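Local coordinates for protein amine Dehydrogenase (Pseudomonas putida, PDB 1JMX) that forms the probable beta-propeller subunit of a three-chain amine dehydrogenase, which is expected to oxidise primary amines and pass the electrons on through heme c, at residues G46-A51 with A57-N62; V16-Y19 with L23-V26; W187-Y192 with T247-D252. All coordinates share one frame; numbering follows the deposited sequence.

Contact 1: residues G46-A51 with A57-N62; sequences GTAMMA and AYVLNN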
loop_
_atom_site.group_PDB
_atom_site.type_symbol
_atom_site.label_atom_id
_atom_site.label_comp_id
_atom_site.label_asym_id
_atom_site.label_seq_id
_atom_site.Cartn_x
_atom_site.Cartn_y
_atom_site.Cartn_z
ATOM N N GLY B 46 19.351 3.459 12.753
ATOM C CA GLY B 46 19.948 3.093 14.020
ATOM C C GLY B 46 20.895 1.917 13.869
ATOM O O GLY B 46 21.304 1.325 14.851
ATOM N N THR B 47 21.255 1.590 12.638
ATOM C CA THR B 47 22.151 0.477 12.363
ATOM C C THR B 47 23.557 0.761 12.884
ATOM O O THR B 47 24.187 1.741 12.477
ATOM C CB THR B 47 22.212 0.193 10.853
ATOM O OG1 THR B 47 20.898 -0.118 10.381
ATOM C CG2 THR B 47 23.144 -0.978 10.553
ATOM N N ALA B 48 24.055 -0.115 13.757
ATOM C CA ALA B 48 25.382 0.059 14.344
ATOM C C ALA B 48 26.373 -1.065 14.083
ATOM O O ALA B 48 25.996 -2.213 13.822
ATOM C CB ALA B 48 25.267 0.292 15.849
ATOM N N MET B 49 27.651 -0.697 14.130
ATOM C CA MET B 49 28.772 -1.618 13.965
ATOM C C MET B 49 29.904 -1.149 14.869
ATOM O O MET B 49 30.174 0.046 14.967
ATOM C CB MET B 49 29.272 -1.661 12.522
ATOM C CG MET B 49 28.391 -2.448 11.573
ATOM S SD MET B 49 29.243 -2.845 10.039
ATOM C CE MET B 49 28.818 -1.473 9.036
ATOM N N MET B 50 30.533 -2.097 15.555
ATOM C CA MET B 50 31.643 -1.812 16.455
ATOM C C MET B 50 32.947 -1.576 15.708
ATOM O O MET B 50 33.257 -2.284 14.748
ATOM C CB MET B 50 31.826 -2.966 17.438
ATOM C CG MET B 50 30.736 -3.057 18.477
ATOM S SD MET B 50 30.565 -1.496 19.345
ATOM C CE MET B 50 32.085 -1.467 20.290
ATOM N N ALA B 51 33.701 -0.573 16.144
ATOM C CA ALA B 51 34.992 -0.258 15.528
ATOM C C ALA B 51 36.008 -1.256 16.070
ATOM O O ALA B 51 35.778 -1.868 17.112
ATOM C CB ALA B 51 35.417 1.164 15.870
ATOM N N ALA B 57 31.206 2.629 18.781
ATOM C CA ALA B 57 30.140 2.142 17.915
ATOM C C ALA B 57 29.828 3.214 16.881
ATOM O O ALA B 57 29.698 4.386 17.221
ATOM C CB ALA B 57 28.888 1.833 18.735
ATOM N N TYR B 58 29.788 2.830 15.612
ATOM C CA TYR B 58 29.443 3.774 14.555
ATOM C C TYR B 58 28.018 3.456 14.125
ATOM O O TYR B 58 27.701 2.307 13.820
ATOM C CB TYR B 58 30.437 3.703 13.393
ATOM C CG TYR B 58 31.771 4.334 13.739
ATOM C CD1 TYR B 58 32.804 3.572 14.287
ATOM C CD2 TYR B 58 31.986 5.699 13.549
ATOM C CE1 TYR B 58 34.012 4.151 14.633
ATOM C CE2 TYR B 58 33.192 6.287 13.896
ATOM C CZ TYR B 58 34.204 5.508 14.437
ATOM O OH TYR B 58 35.408 6.086 14.780
ATOM N N VAL B 59 27.164 4.481 14.142
ATOM C CA VAL B 59 25.737 4.346 13.838
ATOM C C VAL B 59 25.179 5.223 12.715
ATOM O O VAL B 59 25.374 6.441 12.707
ATOM C CB VAL B 59 24.895 4.643 15.123
ATOM C CG1 VAL B 59 23.433 4.263 14.922
ATOM C CG2 VAL B 59 25.477 3.913 16.328
ATOM N N LEU B 60 24.478 4.592 11.774
ATOM C CA LEU B 60 23.822 5.295 10.670
ATOM C C LEU B 60 22.495 5.687 11.303
ATOM O O LEU B 60 21.691 4.823 11.649
ATOM C CB LEU B 60 23.557 4.349 9.497
ATOM C CG LEU B 60 23.520 4.874 8.056
ATOM C CD1 LEU B 60 22.519 4.045 7.267
ATOM C CD2 LEU B 60 23.174 6.345 7.976
ATOM N N ASN B 61 22.292 6.983 11.493
ATOM C CA ASN B 61 21.085 7.477 12.127
ATOM C C ASN B 61 20.560 8.735 11.450
ATOM O O ASN B 61 20.943 9.054 10.325
ATOM C CB ASN B 61 21.382 7.773 13.599
ATOM C CG ASN B 61 20.358 7.167 14.540
ATOM O OD1 ASN B 61 19.487 6.396 14.131
ATOM N ND2 ASN B 61 20.464 7.512 15.809
ATOM N N ASN B 62 19.659 9.423 12.145
ATOM C CA ASN B 62 19.053 10.664 11.672
ATOM C C ASN B 62 18.420 10.533 10.293
ATOM O O ASN B 62 18.679 11.332 9.388
ATOM C CB ASN B 62 20.077 11.796 11.682
ATOM C CG ASN B 62 19.442 13.147 11.896
ATOM O OD1 ASN B 62 18.494 13.281 12.666
ATOM N ND2 ASN B 62 19.957 14.157 11.219
#
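The antiparallel hairpin that joins strands 47-50 and 56-61, the first two strands of a propeller blade, is held at Met49 and Tyr58, a hydrogen-bonded pair. They exchange two backbone bonds, Met49 N to Tyr58 O at 3.0 Å and Tyr58 N to Met49 O at 2.9 Å, the latter almost straight (173° at the hydrogen). Further along, Leu60 N reaches Thr47 O at 3.0 Å, while Leu60 O takes the N-H of Gly46 at 2.9 Å. With Gly46 and Thr47 both facing Leu60, the hairpin carries a G1 beta bulge, and the positive phi of Gly46 (81°) suits the one residue without a CB to clash with the preceding carbonyl.

The face bearing Ala48, Met50, Ala57 and Val59 is apolar and compact. Val59 CG2 rests on Ala48 CB at 3.7 Å, and the bent chain of Met50 brings SD to 3.8 Å from Ala57 CB; Ile15 of strand 12-18 packs against this same face. The small alanines probably let it come close. On the other face Tyr58 swings its CG anti to the carbonyl carbon (chi1 -74°), which lays the ring alongside the end of the first strand, where Ala51 CB meets its edge in the ring plane, 3.5 Å from CE1. Thr47 and Leu60, on that face, touch Tyr95 and Ser93 of strand 89-99. Thr47, Met49, Tyr58 and Leu60 thus pair across the hairpin while Ala57 and Val59 bond to strand 66-71, so strand 56-61 is held on both edges; the face toward Ile15 meets it through apolar groups.

Contact 2: residues V16-Y19 with L23-V26; sequences VTNY and LHVV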
loop_
_atom_site.group_PDB
_atom_site.type_symbol
_atom_site.label_atom_id
_atom_site.label_comp_id
_atom_site.label_asym_id
_atom_site.label_seq_id
_atom_site.Cartn_x
_atom_site.Cartn_y
_atom_site.Cartn_z
ATOM N N VAL B 16 22.534 -2.758 20.829
ATOM C CA VAL B 16 21.282 -2.737 20.089
ATOM C C VAL B 16 20.718 -1.332 20.196
ATOM O O VAL B 16 20.837 -0.683 21.231
ATOM C CB VAL B 16 20.215 -3.740 20.655
ATOM C CG1 VAL B 16 20.626 -5.172 20.398
ATOM C CG2 VAL B 16 19.985 -3.514 22.142
ATOM N N THR B 17 20.163 -0.832 19.105
ATOM C CA THR B 17 19.563 0.487 19.148
ATOM C C THR B 17 18.044 0.317 19.284
ATOM O O THR B 17 17.445 -0.602 18.736
ATOM C CB THR B 17 20.013 1.385 17.969
ATOM O OG1 THR B 17 19.643 0.789 16.722
ATOM C CG2 THR B 17 21.534 1.570 18.011
ATOM N N ASN B 18 17.464 1.224 20.052
ATOM C CA ASN B 18 16.064 1.232 20.433
ATOM C C ASN B 18 15.438 2.495 19.872
ATOM O O ASN B 18 16.113 3.521 19.798
ATOM C CB ASN B 18 16.070 1.252 21.955
ATOM C CG ASN B 18 14.732 1.170 22.537
ATOM O OD1 ASN B 18 14.173 0.091 22.683
ATOM N ND2 ASN B 18 14.201 2.318 22.930
ATOM N N TYR B 19 14.119 2.487 19.684
ATOM C CA TYR B 19 13.466 3.630 19.058
ATOM C C TYR B 19 13.617 5.081 19.433
ATOM O O TYR B 19 14.047 5.861 18.550
ATOM C CB TYR B 19 12.009 3.406 18.680
ATOM C CG TYR B 19 11.796 3.962 17.291
ATOM C CD1 TYR B 19 11.783 3.120 16.190
ATOM C CD2 TYR B 19 11.729 5.346 17.067
ATOM C CE1 TYR B 19 11.716 3.625 14.909
ATOM C CE2 TYR B 19 11.668 5.863 15.789
ATOM C CZ TYR B 19 11.661 4.994 14.715
ATOM O OH TYR B 19 11.595 5.483 13.438
ATOM N N LEU B 23 20.991 3.590 22.594
ATOM C CA LEU B 23 21.954 2.574 22.217
ATOM C C LEU B 23 22.151 1.917 23.568
ATOM O O LEU B 23 22.531 2.573 24.533
ATOM C CB LEU B 23 23.265 3.181 21.713
ATOM C CG LEU B 23 24.351 2.195 21.256
ATOM C CD1 LEU B 23 25.327 2.902 20.334
ATOM C CD2 LEU B 23 25.097 1.591 22.449
ATOM N N HIS B 24 21.806 0.643 23.656
ATOM C CA HIS B 24 21.936 -0.088 24.901
ATOM C C HIS B 24 23.058 -1.087 24.840
ATOM O O HIS B 24 23.323 -1.677 23.796
ATOM C CB HIS B 24 20.639 -0.824 25.213
ATOM C CG HIS B 24 19.446 0.071 25.278
ATOM N ND1 HIS B 24 18.482 0.098 24.298
ATOM C CD2 HIS B 24 19.071 0.986 26.202
ATOM C CE1 HIS B 24 17.562 0.991 24.615
ATOM N NE2 HIS B 24 17.897 1.544 25.765
ATOM N N VAL B 25 23.734 -1.255 25.966
ATOM C CA VAL B 25 24.811 -2.220 26.068
ATOM C C VAL B 25 24.247 -3.356 26.913
ATOM O O VAL B 25 23.757 -3.140 28.022
ATOM C CB VAL B 25 26.065 -1.628 26.750
ATOM C CG1 VAL B 25 27.170 -2.667 26.788
ATOM C CG2 VAL B 25 26.538 -0.398 26.001
ATOM N N VAL B 26 24.250 -4.551 26.342
ATOM C CA VAL B 26 23.744 -5.725 27.022
ATOM C C VAL B 26 24.910 -6.574 27.497
ATOM O O VAL B 26 25.818 -6.887 26.732
ATOM C CB VAL B 26 22.826 -6.573 26.093
ATOM C CG1 VAL B 26 22.490 -7.920 26.741
ATOM C CG2 VAL B 26 21.538 -5.809 25.795
#
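His24 turns its imidazole back across the hairpin toward Asn18 and buries ND1, which leaves a buried polar atom without a partner in the model. Asn18 CB lies near the ring's edge, but its very short approach to His24 CE1 is doubtful, so the local fit, and with it the missing partner, is uncertain. The backbones are plainer. His24 N donates to Val16 O at 2.9 Å in a nearly linear bond (177°), whereas the return bond from Val16 N to His24 O is longer, at 3.3 Å. Val16 O also receives a CA-H contact from Leu23.

These strands, 12-18 and 22-27, form a tight, strongly twisted hairpin in the blade that closes the propeller: the C-terminal strand 345-348 pairs with strand 12-18, so both ends of the chain share one sheet. Within the bonded pair the side chains of Val16 and His24 cross at about a right angle, Val16 CG2 lying 4.1 Å from His24 CB; a beta-branched residue suits this buried strand position. On the opposite face Thr17 CG2 lies loosely against Leu23 CG at 4.3 Å. With chi1 at 60°, Thr17 keeps its methyl on the apolar side while OG1 is hydrogen-bonded to Gly46 O and Thr342 OG1.

Contact 3: residues W187-Y192 with T247-D252; sequences WNRKGY and TQEFAD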
loop_
_atom_site.group_PDB
_atom_site.type_symbol
_atom_site.label_atom_id
_atom_site.label_comp_id
_atom_site.label_asym_id
_atom_site.label_seq_id
_atom_site.Cartn_x
_atom_site.Cartn_y
_atom_site.Cartn_z
ATOM N N TRP B 187 24.793 -13.352 -12.417
ATOM C CA TRP B 187 25.184 -14.731 -12.144
ATOM C C TRP B 187 24.400 -15.510 -13.193
ATOM O O TRP B 187 23.219 -15.811 -13.000
ATOM C CB TRP B 187 24.706 -15.140 -10.745
ATOM C CG TRP B 187 25.201 -16.472 -10.241
ATOM C CD1 TRP B 187 26.107 -17.299 -10.841
ATOM C CD2 TRP B 187 24.852 -17.094 -8.998
ATOM N NE1 TRP B 187 26.352 -18.392 -10.043
ATOM C CE2 TRP B 187 25.595 -18.292 -8.905
ATOM C CE3 TRP B 187 23.985 -16.752 -7.950
ATOM C CZ2 TRP B 187 25.501 -19.150 -7.804
ATOM C CZ3 TRP B 187 23.892 -17.600 -6.855
ATOM C CH2 TRP B 187 24.647 -18.788 -6.791
ATOM N N ASN B 188 25.021 -15.760 -14.338
ATOM C CA ASN B 188 24.349 -16.487 -15.411
ATOM C C ASN B 188 24.405 -17.993 -15.169
ATOM O O ASN B 188 25.061 -18.739 -15.895
ATOM C CB ASN B 188 24.958 -16.111 -16.764
ATOM C CG ASN B 188 24.500 -14.744 -17.241
ATOM O OD1 ASN B 188 23.467 -14.629 -17.920
ATOM N ND2 ASN B 188 25.247 -13.694 -16.877
ATOM N N ARG B 189 23.707 -18.409 -14.121
ATOM C CA ARG B 189 23.641 -19.795 -13.701
ATOM C C ARG B 189 22.479 -20.490 -14.423
ATOM O O ARG B 189 21.309 -20.217 -14.129
ATOM C CB ARG B 189 23.415 -19.806 -12.194
ATOM C CG ARG B 189 23.570 -21.132 -11.523
ATOM C CD ARG B 189 23.170 -20.968 -10.089
ATOM N NE ARG B 189 23.361 -22.183 -9.317
ATOM C CZ ARG B 189 22.980 -22.317 -8.053
ATOM N NH1 ARG B 189 22.387 -21.306 -7.425
ATOM N NH2 ARG B 189 23.180 -23.462 -7.418
ATOM N N LYS B 190 22.794 -21.390 -15.356
ATOM C CA LYS B 190 21.744 -22.080 -16.108
ATOM C C LYS B 190 20.872 -23.003 -15.256
ATOM O O LYS B 190 21.360 -23.678 -14.354
ATOM C CB LYS B 190 22.314 -22.842 -17.308
ATOM C CG LYS B 190 21.269 -23.038 -18.409
ATOM C CD LYS B 190 20.732 -21.669 -18.899
ATOM C CE LYS B 190 19.348 -21.765 -19.570
ATOM N NZ LYS B 190 18.216 -21.973 -18.591
ATOM N N GLY B 191 19.574 -23.007 -15.544
ATOM C CA GLY B 191 18.644 -23.831 -14.794
ATOM C C GLY B 191 18.120 -23.111 -13.569
ATOM O O GLY B 191 17.262 -23.623 -12.853
ATOM N N TYR B 192 18.657 -21.924 -13.318
ATOM C CA TYR B 192 18.244 -21.116 -12.180
ATOM C C TYR B 192 17.938 -19.702 -12.635
ATOM O O TYR B 192 18.358 -19.270 -13.710
ATOM C CB TYR B 192 19.357 -21.032 -11.142
ATOM C CG TYR B 192 19.650 -22.306 -10.411
ATOM C CD1 TYR B 192 20.372 -23.337 -11.021
ATOM C CD2 TYR B 192 19.253 -22.470 -9.086
ATOM C CE1 TYR B 192 20.695 -24.501 -10.317
ATOM C CE2 TYR B 192 19.570 -23.618 -8.378
ATOM C CZ TYR B 192 20.292 -24.629 -8.995
ATOM O OH TYR B 192 20.632 -25.755 -8.279
ATOM N N THR B 247 28.719 -19.615 -1.794
ATOM C CA THR B 247 27.271 -19.595 -1.943
ATOM C C THR B 247 26.786 -21.039 -1.923
ATOM O O THR B 247 27.515 -21.950 -2.329
ATOM C CB THR B 247 26.822 -18.991 -3.283
ATOM O OG1 THR B 247 27.221 -19.859 -4.350
ATOM C CG2 THR B 247 27.414 -17.604 -3.490
ATOM N N GLN B 248 25.562 -21.248 -1.450
ATOM C CA GLN B 248 24.995 -22.583 -1.415
ATOM C C GLN B 248 23.569 -22.599 -0.887
ATOM O O GLN B 248 23.277 -21.993 0.149
ATOM C CB GLN B 248 25.874 -23.529 -0.590
ATOM C CG GLN B 248 25.516 -23.667 0.874
ATOM C CD GLN B 248 25.564 -25.118 1.308
ATOM O OE1 GLN B 248 26.643 -25.674 1.542
ATOM N NE2 GLN B 248 24.397 -25.759 1.366
ATOM N N GLU B 249 22.680 -23.274 -1.613
ATOM C CA GLU B 249 21.285 -23.390 -1.195
ATOM C C GLU B 249 21.209 -24.420 -0.066
ATOM O O GLU B 249 21.878 -25.458 -0.123
ATOM C CB GLU B 249 20.404 -23.808 -2.369
ATOM C CG GLU B 249 20.335 -22.781 -3.484
ATOM C CD GLU B 249 21.627 -22.670 -4.269
ATOM O OE1 GLU B 249 22.241 -23.718 -4.565
ATOM O OE2 GLU B 249 22.030 -21.541 -4.607
ATOM N N PHE B 250 20.420 -24.127 0.967
ATOM C CA PHE B 250 20.307 -25.031 2.115
ATOM C C PHE B 250 18.904 -25.540 2.456
ATOM O O PHE B 250 18.706 -26.154 3.505
ATOM C CB PHE B 250 20.934 -24.385 3.360
ATOM C CG PHE B 250 20.269 -23.103 3.789
ATOM C CD1 PHE B 250 19.227 -23.120 4.715
ATOM C CD2 PHE B 250 20.698 -21.877 3.289
ATOM C CE1 PHE B 250 18.624 -21.937 5.136
ATOM C CE2 PHE B 250 20.099 -20.685 3.706
ATOM C CZ PHE B 250 19.061 -20.717 4.631
ATOM N N ALA B 251 17.942 -25.297 1.573
ATOM C CA ALA B 251 16.572 -25.725 1.827
ATOM C C ALA B 251 15.574 -25.222 0.795
ATOM O O ALA B 251 15.766 -24.171 0.181
ATOM C CB ALA B 251 16.133 -25.244 3.204
ATOM N N ASP B 252 14.501 -25.984 0.605
ATOM C CA ASP B 252 13.455 -25.553 -0.299
ATOM C C ASP B 252 12.646 -24.562 0.530
ATOM O O ASP B 252 12.392 -24.792 1.712
ATOM C CB ASP B 252 12.562 -26.715 -0.750
ATOM C CG ASP B 252 11.486 -26.264 -1.731
ATOM O OD1 ASP B 252 10.314 -26.115 -1.319
ATOM O OD2 ASP B 252 11.817 -26.011 -2.912
HETATM O O HOH W 1 20.662 -26.145 -5.637
#
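Between Trp187 and Thr247 the backbones stay 11.5 Å apart at their nearest CA atoms, so long side chains must span the gap from the irregular loop 187-192 to strand 245-250. That strand is the last of the antiparallel sheet 209-218, 230-239 and 245-250, one blade of the propeller, and the loop precedes the same blade. A type II turn from Arg189 to Tyr192 reverses the loop, with Gly191 suited to its positive-phi third position.

Arg189 carries the contact. Its chain runs fully extended from CG to NE and delivers the guanidinium end-on to Glu249: NH1 meets OE2 at 2.9 Å and NH2 meets OE1 at 3.0 Å, a two-pronged salt bridge. Both oxygens lie close to the guanidinium plane, but both are approached from above the carboxylate plane, the two planes being 42° apart. Glu249 is bent at chi2 (71°), and its OE2 also binds Tyr214 OH, which helps fix the carboxylate.

Aromatic residues of the loop hold the arginine from opposite sides. The Trp187 face lies against CD of Arg189, toward the rim of the indole, while Tyr192 places its ring over the guanidinium, with CE2 3.6 Å above the plane; such flanking would limit the swing of a long, flexible chain. The indole itself ends near Thr247, where CH2 lies 3.7 Å from OG1. Beyond the tyrosine hydroxyl, a water lies 2.7 Å from Tyr192 OH and donates a hydrogen bond to Glu249 OE1 at 3.1 Å.

Overall arrangement
Contacts 1 and 2 are neighbours, their centres 11 Å apart, in adjacent blades of the propeller. They touch directly, through the threonine bond and by packing: Leu23 CD1 lies 4.0 Å from Ala57 CB and 4.1 Å from Val59 CG2. The disulfide Cys37-Cys75 links strand 32-38 of one blade to the turn just before strand 76-82 of the other. Contact 3 stands apart, about 33 Å from contact 1 and 36 Å from contact 2 between centres, on the other side of the chain's centre from contact 2. The heme c pocket, Leu116 to Tyr120, follows strand 105-115 in the next blade after contact 1; none of its residues belongs to the three contacts.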